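Local coordinates for protein phosphoribosylaminoimidazole-succinocarboxamide synthase (Pyrococcus horikoshii, PDB 4O82) that catalyses the ATP-dependent joining of L-aspartate to 5-amino-1-(5-phosphoribosyl)imidazole-4-carboxylate, a ligase step of de novo purine biosynthesis, at residues L88-R93 / V117-K122; D173-F178 / L188-S193. All coordinates share one frame; numbering follows the deposited sequence.

Contact 1 (L88-R93 / V117-K122); sequences LEVVVR and VELYYK. With CD (cadmium ion), chain F; AMP (adenosine monophosphate), chain I; ADP (adenosine-5'-diphosphate), chain J.
Backbone hydrogen bonds pair Glu89 with Tyr120 and Val91 with Glu118, the hydrogen-bonded sites of two antiparallel strands whose N-to-C directions differ by 157°. Each site is closed by two N-H...O bonds. The longest of the four, Glu89 N to Tyr120 O, measures 3.0 Å, while Glu118 N to Val91 O is down to 2.7 Å. Leu88 CA also sends a C-H toward Tyr120 O.

Apolar contacts occur on both faces. Val90 lies alongside Val117 and Leu119, with CG1 of Val90 3.9 Å from Val117 CG1; Ile149 and Ala153 of helix 143-165 cover Val90 here. On the other face Val91 CG2 approaches Tyr120 CE2 at 3.7 Å, meeting the ring obliquely.

The polar cluster centres on Glu118 OE1. Arg93 NH1 forms a salt bridge to Glu118 OE1 at 2.8 Å, on the syn side and somewhat out of the carboxylate plane. Tyr120 OH donates to Glu118 OE1 at 2.7 Å from well above that plane, on the face opposite to Arg93 NH1. Two donors thus grip one oxygen and restrain its rotation. The Arg93 chain bends at chi3 (80°), turning the guanidinium edge to both anions: Arg93 NH2 bonds AMP O2P at 2.8 Å in the guanidinium plane, while NH1 adds a longer bond to O1P. Lys122, whose CB packs near Leu88 N, has its NZ salt-bridged to Glu177.

Metal binding completes the set. Glu89 extends beyond CG (chi2 173°) and places OE1 2.2 Å from a cadmium ion that AMP N7 also ligates. The arrangement is an antiparallel strand pair whose apolar face, with Val90, Val92 and Val117, touches helix 143-165 and whose polar face lines a nucleotide site, here occupied by AMP.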
loop_
_atom_site.group_PDB
_atom_site.type_symbol
_atom_site.label_atom_id
_atom_site.label_comp_id
_atom_site.label_asym_id
_atom_site.label_seq_id
_atom_site.Cartn_x
_atom_site.Cartn_y
_atom_site.Cartn_z
ATOM N N LEU A 88 22.678 11.550 5.978
ATOM C CA LEU A 88 22.195 10.286 5.451
ATOM C C LEU A 88 21.461 10.421 4.118
ATOM O O LEU A 88 20.758 11.412 3.876
ATOM C CB LEU A 88 21.227 9.645 6.445
ATOM C CG LEU A 88 21.695 9.240 7.852
ATOM C CD1 LEU A 88 20.499 8.780 8.664
ATOM C CD2 LEU A 88 22.778 8.156 7.797
ATOM N N GLU A 89 21.655 9.419 3.267
ATOM C CA GLU A 89 20.701 9.068 2.211
ATOM C C GLU A 89 19.981 7.844 2.696
ATOM O O GLU A 89 20.621 6.837 3.030
ATOM C CB GLU A 89 21.398 8.674 0.920
ATOM C CG GLU A 89 22.209 9.764 0.271
ATOM C CD GLU A 89 22.994 9.239 -0.913
ATOM O OE1 GLU A 89 23.085 7.990 -1.072
ATOM O OE2 GLU A 89 23.522 10.078 -1.677
ATOM N N VAL A 90 18.653 7.932 2.751
ATOM C CA VAL A 90 17.824 6.820 3.188
ATOM C C VAL A 90 17.146 6.266 1.945
ATOM O O VAL A 90 16.276 6.917 1.345
ATOM C CB VAL A 90 16.819 7.259 4.268
ATOM C CG1 VAL A 90 15.931 6.101 4.689
ATOM C CG2 VAL A 90 17.554 7.872 5.471
ATOM N N VAL A 91 17.569 5.067 1.554
ATOM C CA VAL A 91 17.092 4.449 0.336
ATOM C C VAL A 91 16.084 3.346 0.622
ATOM O O VAL A 91 16.341 2.467 1.433
ATOM C CB VAL A 91 18.268 3.963 -0.569
ATOM C CG1 VAL A 91 17.751 3.290 -1.832
ATOM C CG2 VAL A 91 19.173 5.143 -0.963
ATOM N N VAL A 92 14.922 3.417 -0.031
ATOM C CA VAL A 92 13.913 2.375 0.052
ATOM C C VAL A 92 13.727 1.736 -1.319
ATOM O O VAL A 92 13.624 2.448 -2.328
ATOM C CB VAL A 92 12.527 2.886 0.520
ATOM C CG1 VAL A 92 11.593 1.697 0.752
ATOM C CG2 VAL A 92 12.640 3.735 1.775
ATOM N N ARG A 93 13.639 0.398 -1.324
ATOM C CA ARG A 93 13.692 -0.393 -2.536
ATOM C C ARG A 93 12.589 -1.442 -2.531
ATOM O O ARG A 93 12.494 -2.255 -1.606
ATOM C CB ARG A 93 15.081 -1.050 -2.720
ATOM C CG ARG A 93 16.239 -0.129 -2.342
ATOM C CD ARG A 93 17.615 -0.736 -2.572
ATOM N NE ARG A 93 17.974 -0.624 -3.968
ATOM C CZ ARG A 93 19.048 -0.004 -4.450
ATOM N NH1 ARG A 93 19.947 0.542 -3.657
ATOM N NH2 ARG A 93 19.233 0.040 -5.751
ATOM N N VAL A 117 15.237 -1.068 3.280
ATOM C CA VAL A 117 15.742 0.265 3.637
ATOM C C VAL A 117 17.256 0.154 3.776
ATOM O O VAL A 117 17.761 -0.641 4.579
ATOM C CB VAL A 117 15.204 0.794 4.989
ATOM C CG1 VAL A 117 15.660 2.238 5.204
ATOM C CG2 VAL A 117 13.691 0.697 5.079
ATOM N N GLU A 118 17.978 0.926 2.978
ATOM C CA GLU A 118 19.420 1.062 3.148
ATOM C C GLU A 118 19.764 2.477 3.575
ATOM O O GLU A 118 19.127 3.448 3.131
ATOM C CB GLU A 118 20.155 0.731 1.856
ATOM C CG GLU A 118 19.804 -0.627 1.272
ATOM C CD GLU A 118 20.227 -0.762 -0.184
ATOM O OE1 GLU A 118 20.382 0.281 -0.899
ATOM O OE2 GLU A 118 20.369 -1.919 -0.624
ATOM N N LEU A 119 20.789 2.573 4.424
ATOM C CA LEU A 119 21.355 3.831 4.886
ATOM C C LEU A 119 22.709 4.004 4.247
ATOM O O LEU A 119 23.500 3.064 4.201
ATOM C CB LEU A 119 21.557 3.828 6.393
ATOM C CG LEU A 119 20.391 3.445 7.286
ATOM C CD1 LEU A 119 20.890 3.321 8.699
ATOM C CD2 LEU A 119 19.295 4.499 7.190
ATOM N N TYR A 120 22.963 5.217 3.774
ATOM C CA TYR A 120 24.229 5.575 3.211
ATOM C C TYR A 120 24.709 6.818 3.902
ATOM O O TYR A 120 23.907 7.720 4.200
ATOM C CB TYR A 120 24.086 5.884 1.733
ATOM C CG TYR A 120 23.769 4.687 0.903
ATOM C CD1 TYR A 120 24.781 3.990 0.254
ATOM C CD2 TYR A 120 22.440 4.234 0.778
ATOM C CE1 TYR A 120 24.481 2.871 -0.523
ATOM C CE2 TYR A 120 22.134 3.117 0.015
ATOM C CZ TYR A 120 23.153 2.457 -0.644
ATOM O OH TYR A 120 22.861 1.352 -1.363
ATOM N N TYR A 121 26.020 6.879 4.124
ATOM C CA TYR A 121 26.658 8.050 4.706
ATOM C C TYR A 121 26.840 9.136 3.630
ATOM O O TYR A 121 27.510 8.933 2.617
ATOM C CB TYR A 121 27.984 7.655 5.364
ATOM C CG TYR A 121 28.838 8.797 5.872
ATOM C CD1 TYR A 121 28.271 9.941 6.457
ATOM C CD2 TYR A 121 30.222 8.712 5.803
ATOM C CE1 TYR A 121 29.067 10.974 6.927
ATOM C CE2 TYR A 121 31.023 9.730 6.277
ATOM C CZ TYR A 121 30.443 10.853 6.839
ATOM O OH TYR A 121 31.253 11.855 7.299
ATOM N N LYS A 122 26.209 10.287 3.848
ATOM C CA LYS A 122 26.301 11.380 2.888
ATOM C C LYS A 122 27.692 11.991 2.964
ATOM O O LYS A 122 28.012 12.677 3.937
ATOM C CB LYS A 122 25.212 12.414 3.154
ATOM C CG LYS A 122 24.590 12.990 1.890
ATOM C CD LYS A 122 23.503 14.016 2.225
ATOM C CE LYS A 122 23.425 15.101 1.165
ATOM N NZ LYS A 122 23.170 14.522 -0.185
HETATM CD CD CD F . 23.679 7.379 -3.104
HETATM P P AMP I . 21.397 2.965 -6.459
HETATM O O1P AMP I . 21.949 2.744 -5.066
HETATM O O2P AMP I . 20.947 1.719 -7.185
HETATM O O3P AMP I . 22.213 3.814 -7.398
HETATM O "O5'" AMP I . 20.137 3.968 -6.172
HETATM C "C5'" AMP I . 18.907 3.662 -5.486
HETATM C "C4'" AMP I . 17.883 4.805 -5.590
HETATM O "O4'" AMP I . 18.296 5.915 -4.802
HETATM C "C3'" AMP I . 17.657 5.390 -6.987
HETATM O "O3'" AMP I . 16.297 5.788 -7.073
HETATM C "C2'" AMP I . 18.492 6.645 -7.045
HETATM O "O2'" AMP I . 17.961 7.632 -7.946
HETATM C "C1'" AMP I . 18.440 7.095 -5.593
HETATM N N9 AMP I . 19.687 7.778 -5.204
HETATM C C8 AMP I . 20.740 7.209 -4.591
HETATM N N7 AMP I . 21.713 8.126 -4.356
HETATM C C5 AMP I . 21.293 9.304 -4.831
HETATM C C6 AMP I . 21.827 10.681 -4.918
HETATM N N6 AMP I . 23.060 10.987 -4.438
HETATM N N1 AMP I . 21.030 11.622 -5.493
HETATM C C2 AMP I . 19.806 11.348 -5.971
HETATM N N3 AMP I . 19.267 10.117 -5.926
HETATM C C4 AMP I . 19.944 9.076 -5.379
HETATM P PB ADP J . 24.026 18.328 -3.299
HETATM O O1B ADP J . 23.560 16.937 -2.934
HETATM O O2B ADP J . 25.280 18.382 -4.152
HETATM O O3B ADP J . 23.968 19.263 -2.125
HETATM P PA ADP J . 21.513 19.573 -4.140
HETATM O O1A ADP J . 21.350 20.509 -5.312
HETATM O O2A ADP J . 20.543 18.435 -3.955
HETATM O O3A ADP J . 22.986 18.949 -4.379
HETATM O "O5'" ADP J . 21.573 20.466 -2.802
HETATM C "C5'" ADP J . 20.620 20.376 -1.744
HETATM C "C4'" ADP J . 21.368 20.385 -0.420
HETATM O "O4'" ADP J . 20.612 21.018 0.621
HETATM C "C3'" ADP J . 21.624 18.975 0.066
HETATM O "O3'" ADP J . 22.854 19.034 0.780
HETATM C "C2'" ADP J . 20.521 18.711 1.059
HETATM O "O2'" ADP J . 20.894 17.784 2.072
HETATM C "C1'" ADP J . 20.316 20.082 1.657
HETATM N N9 ADP J . 18.918 20.256 2.085
HETATM C C8 ADP J . 17.823 19.811 1.454
HETATM N N7 ADP J . 16.713 20.164 2.129
HETATM C C5 ADP J . 17.106 20.874 3.209
HETATM C C6 ADP J . 16.466 21.550 4.358
HETATM N N6 ADP J . 15.133 21.561 4.499
HETATM N N1 ADP J . 17.253 22.154 5.277
HETATM C C2 ADP J . 18.597 22.174 5.176
HETATM N N3 ADP J . 19.244 21.573 4.157
HETATM C C4 ADP J . 18.568 20.919 3.177
#

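Contact 2 (D173-F178 / L188-S193). With AMP (adenosine monophosphate), chain I; ADP (adenosine-5'-diphosphate), chain J.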
loop_
_atom_site.group_PDB
_atom_site.type_symbol
_atom_site.label_atom_id
_atom_site.label_comp_id
_atom_site.label_asym_id
_atom_site.label_seq_id
_atom_site.Cartn_x
_atom_site.Cartn_y
_atom_site.Cartn_z
ATOM N N ASP A 173 12.721 2.128 -6.615
ATOM C CA ASP A 173 13.469 2.510 -5.427
ATOM C C ASP A 173 13.504 4.031 -5.418
ATOM O O ASP A 173 13.072 4.669 -6.406
ATOM C CB ASP A 173 14.883 1.894 -5.402
ATOM C CG ASP A 173 15.663 2.155 -6.681
ATOM O OD1 ASP A 173 15.732 3.312 -7.122
ATOM O OD2 ASP A 173 16.197 1.205 -7.263
ATOM N N PHE A 174 13.979 4.601 -4.310
ATOM C CA PHE A 174 14.113 6.040 -4.174
ATOM C C PHE A 174 14.957 6.421 -2.958
ATOM O O PHE A 174 15.154 5.599 -2.073
ATOM C CB PHE A 174 12.736 6.740 -4.175
ATOM C CG PHE A 174 11.882 6.445 -2.984
ATOM C CD1 PHE A 174 11.660 7.416 -2.025
ATOM C CD2 PHE A 174 11.280 5.204 -2.827
ATOM C CE1 PHE A 174 10.860 7.157 -0.914
ATOM C CE2 PHE A 174 10.505 4.941 -1.714
ATOM C CZ PHE A 174 10.296 5.914 -0.752
ATOM N N LYS A 175 15.465 7.656 -2.944
ATOM C CA LYS A 175 16.332 8.148 -1.873
ATOM C C LYS A 175 15.646 9.303 -1.153
ATOM O O LYS A 175 15.096 10.170 -1.782
ATOM C CB LYS A 175 17.688 8.641 -2.401
ATOM C CG LYS A 175 18.555 9.337 -1.342
ATOM C CD LYS A 175 19.297 10.598 -1.793
ATOM C CE LYS A 175 18.481 11.610 -2.583
ATOM N NZ LYS A 175 18.736 12.995 -2.124
ATOM N N LEU A 176 15.701 9.296 0.171
ATOM C CA LEU A 176 15.149 10.395 0.959
ATOM C C LEU A 176 16.225 10.954 1.863
ATOM O O LEU A 176 17.236 10.291 2.141
ATOM C CB LEU A 176 13.963 9.930 1.813
ATOM C CG LEU A 176 12.720 9.305 1.186
ATOM C CD1 LEU A 176 11.868 8.685 2.288
ATOM C CD2 LEU A 176 11.930 10.339 0.370
ATOM N N GLU A 177 16.001 12.187 2.290
ATOM C CA GLU A 177 16.824 12.847 3.264
ATOM C C GLU A 177 15.901 13.423 4.337
ATOM O O GLU A 177 14.734 13.747 4.056
ATOM C CB GLU A 177 17.679 13.942 2.604
ATOM C CG GLU A 177 18.443 13.413 1.387
ATOM C CD GLU A 177 19.545 14.329 0.884
ATOM O OE1 GLU A 177 19.847 15.373 1.514
ATOM O OE2 GLU A 177 20.122 13.988 -0.164
ATOM N N PHE A 178 16.463 13.526 5.548
ATOM C CA PHE A 178 15.754 13.922 6.759
ATOM C C PHE A 178 16.585 14.901 7.573
ATOM O O PHE A 178 17.819 14.900 7.505
ATOM C CB PHE A 178 15.462 12.688 7.639
ATOM C CG PHE A 178 14.433 11.744 7.063
ATOM C CD1 PHE A 178 13.071 11.936 7.315
ATOM C CD2 PHE A 178 14.823 10.647 6.277
ATOM C CE1 PHE A 178 12.130 11.058 6.822
ATOM C CE2 PHE A 178 13.866 9.763 5.767
ATOM C CZ PHE A 178 12.518 9.977 6.040
ATOM N N LEU A 188 10.994 15.077 6.951
ATOM C CA LEU A 188 11.340 14.752 5.560
ATOM C C LEU A 188 11.718 16.006 4.758
ATOM O O LEU A 188 11.016 16.994 4.764
ATOM C CB LEU A 188 10.176 14.005 4.890
ATOM C CG LEU A 188 10.424 13.452 3.483
ATOM C CD1 LEU A 188 11.571 12.449 3.533
ATOM C CD2 LEU A 188 9.150 12.831 2.909
ATOM N N ALA A 189 12.848 15.942 4.072
ATOM C CA ALA A 189 13.429 17.101 3.421
ATOM C C ALA A 189 13.810 16.839 1.968
ATOM O O ALA A 189 13.270 15.959 1.317
ATOM C CB ALA A 189 14.659 17.544 4.198
ATOM N N ASP A 190 14.769 17.625 1.495
ATOM C CA ASP A 190 15.291 17.579 0.137
ATOM C C ASP A 190 14.210 17.578 -0.943
ATOM O O ASP A 190 13.284 18.416 -0.908
ATOM C CB ASP A 190 16.244 16.396 -0.034
ATOM C CG ASP A 190 17.222 16.618 -1.119
ATOM O OD1 ASP A 190 17.277 15.793 -2.063
ATOM O OD2 ASP A 190 17.937 17.627 -1.043
ATOM N N GLU A 191 14.322 16.648 -1.899
ATOM C CA GLU A 191 13.377 16.617 -3.029
ATOM C C GLU A 191 12.805 15.240 -3.246
ATOM O O GLU A 191 13.356 14.256 -2.768
ATOM C CB GLU A 191 14.027 17.112 -4.324
ATOM C CG GLU A 191 14.907 16.077 -5.003
ATOM C CD GLU A 191 15.630 16.613 -6.223
ATOM O OE1 GLU A 191 15.024 16.682 -7.316
ATOM O OE2 GLU A 191 16.820 16.945 -6.079
ATOM N N ILE A 192 11.690 15.169 -3.964
ATOM C CA ILE A 192 11.188 13.887 -4.429
ATOM C C ILE A 192 10.812 14.050 -5.902
ATOM O O ILE A 192 9.755 14.597 -6.240
ATOM C CB ILE A 192 10.008 13.340 -3.592
ATOM C CG1 ILE A 192 10.326 13.360 -2.087
ATOM C CG2 ILE A 192 9.693 11.917 -4.027
ATOM C CD1 ILE A 192 9.164 12.961 -1.204
ATOM N N SER A 193 11.695 13.555 -6.770
ATOM C CA SER A 193 11.519 13.725 -8.201
ATOM C C SER A 193 12.103 12.545 -8.986
ATOM O O SER A 193 12.713 11.640 -8.405
ATOM C CB SER A 193 12.150 15.062 -8.641
ATOM O OG SER A 193 13.567 14.997 -8.579
HETATM P P AMP I . 21.397 2.965 -6.459
HETATM O O1P AMP I . 21.949 2.744 -5.066
HETATM O O2P AMP I . 20.947 1.719 -7.185
HETATM O O3P AMP I . 22.213 3.814 -7.398
HETATM O "O5'" AMP I . 20.137 3.968 -6.172
HETATM C "C5'" AMP I . 18.907 3.662 -5.486
HETATM C "C4'" AMP I . 17.883 4.805 -5.590
HETATM O "O4'" AMP I . 18.296 5.915 -4.802
HETATM C "C3'" AMP I . 17.657 5.390 -6.987
HETATM O "O3'" AMP I . 16.297 5.788 -7.073
HETATM C "C2'" AMP I . 18.492 6.645 -7.045
HETATM O "O2'" AMP I . 17.961 7.632 -7.946
HETATM C "C1'" AMP I . 18.440 7.095 -5.593
HETATM N N9 AMP I . 19.687 7.778 -5.204
HETATM C C8 AMP I . 20.740 7.209 -4.591
HETATM N N7 AMP I . 21.713 8.126 -4.356
HETATM C C5 AMP I . 21.293 9.304 -4.831
HETATM C C6 AMP I . 21.827 10.681 -4.918
HETATM N N6 AMP I . 23.060 10.987 -4.438
HETATM N N1 AMP I . 21.030 11.622 -5.493
HETATM C C2 AMP I . 19.806 11.348 -5.971
HETATM N N3 AMP I . 19.267 10.117 -5.926
HETATM C C4 AMP I . 19.944 9.076 -5.379
HETATM P PB ADP J . 24.026 18.328 -3.299
HETATM O O1B ADP J . 23.560 16.937 -2.934
HETATM O O2B ADP J . 25.280 18.382 -4.152
HETATM O O3B ADP J . 23.968 19.263 -2.125
HETATM P PA ADP J . 21.513 19.573 -4.140
HETATM O O1A ADP J . 21.350 20.509 -5.312
HETATM O O2A ADP J . 20.543 18.435 -3.955
HETATM O O3A ADP J . 22.986 18.949 -4.379
HETATM O "O5'" ADP J . 21.573 20.466 -2.802
HETATM C "C5'" ADP J . 20.620 20.376 -1.744
HETATM C "C4'" ADP J . 21.368 20.385 -0.420
HETATM O "O4'" ADP J . 20.612 21.018 0.621
HETATM C "C3'" ADP J . 21.624 18.975 0.066
HETATM O "O3'" ADP J . 22.854 19.034 0.780
HETATM C "C2'" ADP J . 20.521 18.711 1.059
HETATM O "O2'" ADP J . 20.894 17.784 2.072
HETATM C "C1'" ADP J . 20.316 20.082 1.657
HETATM N N9 ADP J . 18.918 20.256 2.085
HETATM C C8 ADP J . 17.823 19.811 1.454
HETATM N N7 ADP J . 16.713 20.164 2.129
HETATM C C5 ADP J . 17.106 20.874 3.209
HETATM C C6 ADP J . 16.466 21.550 4.358
HETATM N N6 ADP J . 15.133 21.561 4.499
HETATM N N1 ADP J . 17.253 22.154 5.277
HETATM C C2 ADP J . 18.597 22.174 5.176
HETATM N N3 ADP J . 19.244 21.573 4.157
HETATM C C4 ADP J . 18.568 20.919 3.177
#
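Lys175 reaches Asp190 beside the bound nucleotides of this SAICAR synthetase, where strand 169-180 faces the loop that follows its hairpin partner 186-188. The lysine can be traced atom by atom. Lys175 CB packs on the AMP base at N9 (3.5 Å). With CG anti to the backbone N (chi1 172°) and bends at the next three torsions, the chain then runs along the purine: CD lies near C4 and C5, and Lys175 CE is 3.6 Å from AMP C2. At the tip, Lys175 NZ donates to Glu177 OE2 at 2.6 Å, on the anti side and 34° out of the carboxylate plane, and makes a weak bond to Asp190 OD1 at 3.2 Å. NZ therefore bridges one oxygen from each of two carboxylates that are themselves stacked with their planes nearly parallel, and its charge probably offsets their repulsion; Lys122 adds a second cation at Glu177 OE2.

Both residues also bind ADP, Glu177 through its carboxylate, where OE1 accepts from ADP O2', and Asp190 through its backbone N, which donates to ADP N7. One bond joins the main chains, Ala189 N to Glu177 O, with the donor tilted from the carbonyl plane.

Away from the nucleotides the contact is apolar. Leu176 CD2 touches Leu188 CD1 and Ile192 CD1, beside helix 45-62. Leu188 CD1 also makes a CH-pi contact over one face of the Phe178 ring, 3.9 Å from its centroid and 25° off the normal.

In the fold
Both contacts are buried, contact 1 with its centre about 11 Å from the centre of the chain, against about 3 Å for contact 2. They share one sheet: strands 84-93 and 169-180 are neighbours, joined by probable hydrogen bonds from Val90 O to Leu176 N (2.7 Å) and Val92 O to Phe174 N (2.9 Å). Contact 1 is a regular strand pair with five bridges, whereas contact 2 has a single bridge and relies more on side chains across to a loop. Each touches both nucleotides, but contact 1 mainly offers an arginine and a metal-bound carboxylate to AMP, contact 2 one carboxylate (Glu177) and a backbone N-H (Asp190) to ADP. The Lys122-Glu177 salt bridge ties the two together.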